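PDB 4ABY: DNA repair protein RecN from Deinococcus radiodurans, which hydrolyses ATP through its SMC-like head domain, the part crystallised here, and may take part in recombinational repair of damaged DNA. Local coordinates for residues G61-G67 against A362-V368; F321-D325 against L350-L355. All coordinates share one frame. Numbering follows the deposited sequence.

Interaction 1. Residues G61-G67 against A362-V368; sequences GFCAFTG and AHHHYKV
Phe65 lays its ring over Tyr366 in an offset stack, with centroids 4.8 Å apart and planes at 13°. Both side chains take the m rotamer, and Tyr366 CB sits over the face of the Phe65 ring. The two residues pair in a parallel beta ladder of the P-loop NTPase core. Strand 62-67 leads into the predicted ATP-binding loop at Gly67, and strand 364-368 runs beside it. The short axes approach to 4.4 Å at 31°. The register is Cys63 with His364, Ala64 with His365, Phe65 with Tyr366, Thr66 with Lys367 and Gly67 with Val368, with CA atoms 4.8 to 5.0 Å apart.

The even residues of 62-67 bond their backbone to 362-368, Cys63 and Phe65 theirs to 348-352 and Thr353. Ala64 N donates to His364 O at 2.9 Å and Tyr366 N to Ala64 O at 2.7 Å. Thr66 N reaches Tyr366 O at 3.1 Å, and Val368 N reaches Thr66 O at 2.8 Å. At the start, Phe62 O accepts from both His363 N (2.6 Å) and His364 N (3.1 Å). Phe62 N donates to His363 ND1 at 2.8 Å. Cys63 and the stacked rings share one face. On the other, Ala64 CB touches Ala362 CB at 3.5 Å, and helix 387-398 packs against Thr66 and His365. There Thr66, in the p rotamer, places OG1 2.9 Å from His365 NE2 in a hydrogen bond.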
# COMPACT_ATOMS: atom_id res chain seq x y z
N GLY A 61 0.65 -16.03 2.04
CA GLY A 61 1.50 -15.05 1.39
C GLY A 61 0.69 -14.31 0.35
O GLY A 61 -0.03 -13.37 0.66
N PHE A 62 0.81 -14.76 -0.89
CA PHE A 62 0.09 -14.16 -2.00
C PHE A 62 -1.31 -14.76 -2.13
O PHE A 62 -1.47 -15.92 -2.50
CB PHE A 62 0.89 -14.36 -3.29
CG PHE A 62 0.26 -13.74 -4.50
CD1 PHE A 62 -0.87 -12.95 -4.39
CD2 PHE A 62 0.81 -13.95 -5.75
CE1 PHE A 62 -1.44 -12.38 -5.51
CE2 PHE A 62 0.24 -13.38 -6.87
CZ PHE A 62 -0.89 -12.59 -6.75
N CYS A 63 -2.32 -13.95 -1.83
CA CYS A 63 -3.70 -14.38 -1.95
C CYS A 63 -4.35 -13.72 -3.16
O CYS A 63 -4.42 -12.49 -3.23
CB CYS A 63 -4.48 -14.02 -0.69
SG CYS A 63 -3.78 -14.71 0.80
N ALA A 64 -4.82 -14.52 -4.10
CA ALA A 64 -5.45 -13.99 -5.30
C ALA A 64 -6.95 -14.16 -5.24
O ALA A 64 -7.46 -15.21 -4.86
CB ALA A 64 -4.89 -14.66 -6.53
N PHE A 65 -7.67 -13.10 -5.60
CA PHE A 65 -9.12 -13.16 -5.66
C PHE A 65 -9.59 -12.98 -7.10
O PHE A 65 -9.28 -11.98 -7.75
CB PHE A 65 -9.72 -12.11 -4.73
CG PHE A 65 -9.46 -12.38 -3.28
CD1 PHE A 65 -8.20 -12.20 -2.75
CD2 PHE A 65 -10.47 -12.83 -2.45
CE1 PHE A 65 -7.95 -12.46 -1.41
CE2 PHE A 65 -10.23 -13.09 -1.11
CZ PHE A 65 -8.96 -12.90 -0.59
N THR A 66 -10.32 -13.95 -7.59
CA THR A 66 -10.77 -13.97 -8.95
C THR A 66 -12.23 -14.29 -8.99
O THR A 66 -12.84 -14.41 -7.98
CB THR A 66 -10.00 -14.96 -9.72
OG1 THR A 66 -10.34 -16.25 -9.29
CG2 THR A 66 -8.63 -14.80 -9.41
N GLY A 67 -12.79 -14.38 -10.16
CA GLY A 67 -14.20 -14.60 -10.28
C GLY A 67 -14.93 -13.33 -10.52
O GLY A 67 -14.87 -12.77 -11.54
N ALA A 362 -0.31 -17.29 -7.00
CA ALA A 362 -0.81 -17.11 -5.64
C ALA A 362 -0.49 -18.31 -4.76
O ALA A 362 -0.43 -19.44 -5.24
CB ALA A 362 -2.31 -16.86 -5.67
N HIS A 363 -0.27 -18.06 -3.47
CA HIS A 363 -0.13 -19.14 -2.51
C HIS A 363 -1.51 -19.68 -2.18
O HIS A 363 -1.66 -20.82 -1.75
CB HIS A 363 0.53 -18.66 -1.22
CG HIS A 363 1.94 -18.21 -1.41
ND1 HIS A 363 2.27 -16.97 -1.90
CD2 HIS A 363 3.11 -18.85 -1.16
CE1 HIS A 363 3.59 -16.85 -1.95
NE2 HIS A 363 4.12 -17.98 -1.51
N HIS A 364 -2.51 -18.84 -2.40
CA HIS A 364 -3.89 -19.22 -2.16
C HIS A 364 -4.75 -18.56 -3.21
O HIS A 364 -4.69 -17.35 -3.40
CB HIS A 364 -4.31 -18.80 -0.75
CG HIS A 364 -3.45 -19.36 0.33
ND1 HIS A 364 -3.70 -20.58 0.93
CD2 HIS A 364 -2.31 -18.89 0.90
CE1 HIS A 364 -2.77 -20.82 1.83
NE2 HIS A 364 -1.92 -19.81 1.84
N HIS A 365 -5.53 -19.37 -3.91
CA HIS A 365 -6.39 -18.86 -4.97
C HIS A 365 -7.84 -18.89 -4.50
O HIS A 365 -8.43 -19.96 -4.34
CB HIS A 365 -6.20 -19.69 -6.24
CG HIS A 365 -6.90 -19.13 -7.44
ND1 HIS A 365 -6.37 -19.21 -8.71
CD2 HIS A 365 -8.09 -18.49 -7.56
CE1 HIS A 365 -7.21 -18.64 -9.56
NE2 HIS A 365 -8.25 -18.20 -8.89
N TYR A 366 -8.40 -17.71 -4.26
CA TYR A 366 -9.77 -17.60 -3.82
C TYR A 366 -10.66 -17.28 -5.01
O TYR A 366 -10.27 -16.51 -5.88
CB TYR A 366 -9.91 -16.51 -2.75
CG TYR A 366 -9.17 -16.84 -1.48
CD1 TYR A 366 -9.79 -17.57 -0.47
CD2 TYR A 366 -7.87 -16.44 -1.28
CE1 TYR A 366 -9.12 -17.88 0.69
CE2 TYR A 366 -7.19 -16.75 -0.12
CZ TYR A 366 -7.82 -17.47 0.86
OH TYR A 366 -7.14 -17.78 2.02
N LYS A 367 -11.83 -17.89 -5.07
CA LYS A 367 -12.78 -17.55 -6.13
C LYS A 367 -14.00 -16.87 -5.53
O LYS A 367 -14.63 -17.39 -4.61
CB LYS A 367 -13.20 -18.78 -6.94
CG LYS A 367 -13.98 -18.42 -8.19
CD LYS A 367 -14.46 -19.64 -8.95
CE LYS A 367 -15.17 -19.23 -10.24
NZ LYS A 367 -15.69 -20.40 -11.00
N VAL A 368 -14.33 -15.70 -6.06
CA VAL A 368 -15.52 -15.00 -5.63
C VAL A 368 -16.66 -15.41 -6.55
O VAL A 368 -16.59 -15.25 -7.77
CB VAL A 368 -15.32 -13.47 -5.65
CG1 VAL A 368 -16.58 -12.78 -5.16
CG2 VAL A 368 -14.14 -13.09 -4.78

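Interaction 2. Residues F321-D325 against L350-L355; sequences FDEVD and LVVTHL
One carboxylate oxygen, Asp325 OD2, accepts two hydrogen bonds from the turn that follows a beta strand. Thr353 OG1 donates to Asp325 OD2 at 3.1 Å, and His354 N donates to Asp325 OD2 at 3.2 Å. Asp325 is in the p rotamer and its CA-CB bond points toward 350-355. It is buried, and its CB also meets Leu355 CD1 at 3.5 Å. Thr353, in the t rotamer, takes part again as an acceptor: Leu355 N donates to Thr353 OG1 at 3.1 Å. This closes an ST turn just before helix 356-359, with Leu355 at the N-cap.

The other end of the contact is looser. Phe321 N donates to Leu350 O at 3.3 Å, and Phe321 CD2 lies 4.3 Å from Val351 CG1. The CA atoms of Phe321 and Val351 are 5.4 Å apart. Segment 321-325 lies at the C-terminal end of the strand that carries the Walker B motif in ABC-type ATPases such as the SMC and RecN heads. Phe321-Asp322-Glu323 fits that motif, and Asp322 touches Lys73 of the predicted ATP-binding loop. Thr353-His354 lies where this family has its switch histidine (H-loop). Val352 packs on Thr69 of the same predicted ATP site. His354 is exposed; its side chain, in the p rotamer, places ND1 3.0 Å from Asp325 OD2, at an angle too poor for a hydrogen bond.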
# COMPACT_ATOMS: atom_id res chain seq x y z
N PHE A 321 -3.15 -4.36 -3.14
CA PHE A 321 -3.00 -3.63 -4.40
C PHE A 321 -4.31 -3.76 -5.17
O PHE A 321 -4.82 -4.86 -5.36
CB PHE A 321 -1.84 -4.20 -5.21
CG PHE A 321 -0.52 -4.15 -4.51
CD1 PHE A 321 0.29 -3.03 -4.61
CD2 PHE A 321 -0.08 -5.21 -3.74
CE1 PHE A 321 1.51 -2.97 -3.96
CE2 PHE A 321 1.14 -5.16 -3.09
CZ PHE A 321 1.93 -4.04 -3.20
N ASP A 322 -4.80 -2.66 -5.68
CA ASP A 322 -5.99 -2.68 -6.48
C ASP A 322 -5.67 -2.31 -7.89
O ASP A 322 -5.08 -1.30 -8.14
CB ASP A 322 -6.93 -1.62 -6.00
CG ASP A 322 -8.27 -1.71 -6.62
OD1 ASP A 322 -8.66 -2.79 -7.04
OD2 ASP A 322 -8.94 -0.69 -6.68
N GLU A 323 -6.08 -3.08 -8.86
CA GLU A 323 -5.86 -2.60 -10.16
C GLU A 323 -4.48 -2.62 -10.65
O GLU A 323 -4.19 -1.87 -11.50
CB GLU A 323 -6.30 -1.15 -10.16
CG GLU A 323 -7.69 -0.91 -10.70
CD GLU A 323 -8.01 0.53 -10.87
OE1 GLU A 323 -8.35 1.17 -9.89
OE2 GLU A 323 -7.92 1.03 -11.98
N VAL A 324 -3.61 -3.47 -10.15
CA VAL A 324 -2.25 -3.43 -10.68
C VAL A 324 -2.25 -4.24 -11.88
O VAL A 324 -1.33 -4.15 -12.63
CB VAL A 324 -2.03 -4.33 -9.47
CG1 VAL A 324 -2.58 -5.66 -9.72
CG2 VAL A 324 -0.59 -4.46 -9.17
N ASP A 325 -3.33 -4.94 -12.18
CA ASP A 325 -3.34 -5.48 -13.52
C ASP A 325 -4.08 -4.64 -14.49
O ASP A 325 -4.34 -5.06 -15.58
CB ASP A 325 -4.02 -6.83 -13.52
CG ASP A 325 -5.32 -6.80 -12.89
OD1 ASP A 325 -5.68 -5.78 -12.41
OD2 ASP A 325 -5.99 -7.81 -12.88
N LEU A 350 -2.56 -9.07 -0.89
CA LEU A 350 -3.92 -9.35 -1.30
C LEU A 350 -4.26 -8.58 -2.57
O LEU A 350 -4.32 -7.35 -2.56
CB LEU A 350 -4.88 -8.96 -0.18
CG LEU A 350 -4.64 -9.62 1.18
CD1 LEU A 350 -5.21 -8.80 2.31
CD2 LEU A 350 -5.21 -11.03 1.20
N VAL A 351 -4.46 -9.30 -3.66
CA VAL A 351 -4.82 -8.67 -4.92
C VAL A 351 -6.05 -9.32 -5.54
O VAL A 351 -6.28 -10.52 -5.39
CB VAL A 351 -3.67 -8.71 -5.94
CG1 VAL A 351 -2.33 -8.52 -5.24
CG2 VAL A 351 -3.69 -10.01 -6.71
N VAL A 352 -6.86 -8.51 -6.21
CA VAL A 352 -7.96 -9.00 -7.01
C VAL A 352 -7.53 -8.90 -8.47
O VAL A 352 -7.07 -7.84 -8.91
CB VAL A 352 -9.23 -8.16 -6.79
CG1 VAL A 352 -10.38 -8.69 -7.63
CG2 VAL A 352 -9.61 -8.17 -5.32
N THR A 353 -7.66 -9.98 -9.22
CA THR A 353 -7.11 -10.02 -10.57
C THR A 353 -8.01 -10.74 -11.57
O THR A 353 -8.80 -11.60 -11.18
CB THR A 353 -5.71 -10.67 -10.57
OG1 THR A 353 -5.16 -10.62 -11.89
CG2 THR A 353 -5.80 -12.11 -10.12
N HIS A 354 -7.88 -10.38 -12.84
CA HIS A 354 -8.60 -11.06 -13.92
C HIS A 354 -7.63 -11.74 -14.88
O HIS A 354 -8.05 -12.35 -15.87
CB HIS A 354 -9.51 -10.09 -14.68
CG HIS A 354 -8.79 -8.88 -15.21
ND1 HIS A 354 -8.59 -7.74 -14.46
CD2 HIS A 354 -8.25 -8.63 -16.43
CE1 HIS A 354 -7.95 -6.85 -15.18
NE2 HIS A 354 -7.72 -7.36 -16.38
N LEU A 355 -6.34 -11.65 -14.57
CA LEU A 355 -5.29 -12.22 -15.41
C LEU A 355 -4.79 -13.53 -14.83
O LEU A 355 -4.35 -13.59 -13.68
CB LEU A 355 -4.12 -11.24 -15.53
CG LEU A 355 -4.40 -9.91 -16.23
CD1 LEU A 355 -3.19 -8.99 -16.14
CD2 LEU A 355 -4.78 -10.16 -17.68

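After strands 42-48 and 51-57, the chain forms strand 62-67 and runs into helix 69-83. Nearly 300 residues later it returns, and 362-368 pairs with that strand to close the long loop of interaction 1. Interaction 2 falls within this loop. It closes a much shorter one, in which the chain leaves strand 318-321, crosses back through helix 330-343 and enters strand 348-352 parallel to the first, a beta-alpha-beta crossover. The contacts do not cross. They meet in one mixed sheet, where 348-352 and 364-373 flank 62-67. Phe65 joins them directly: Phe65 N lies 2.9 Å from Val351 O, and Phe65 O lies 3.0 Å from Thr353 N, both probable hydrogen bonds.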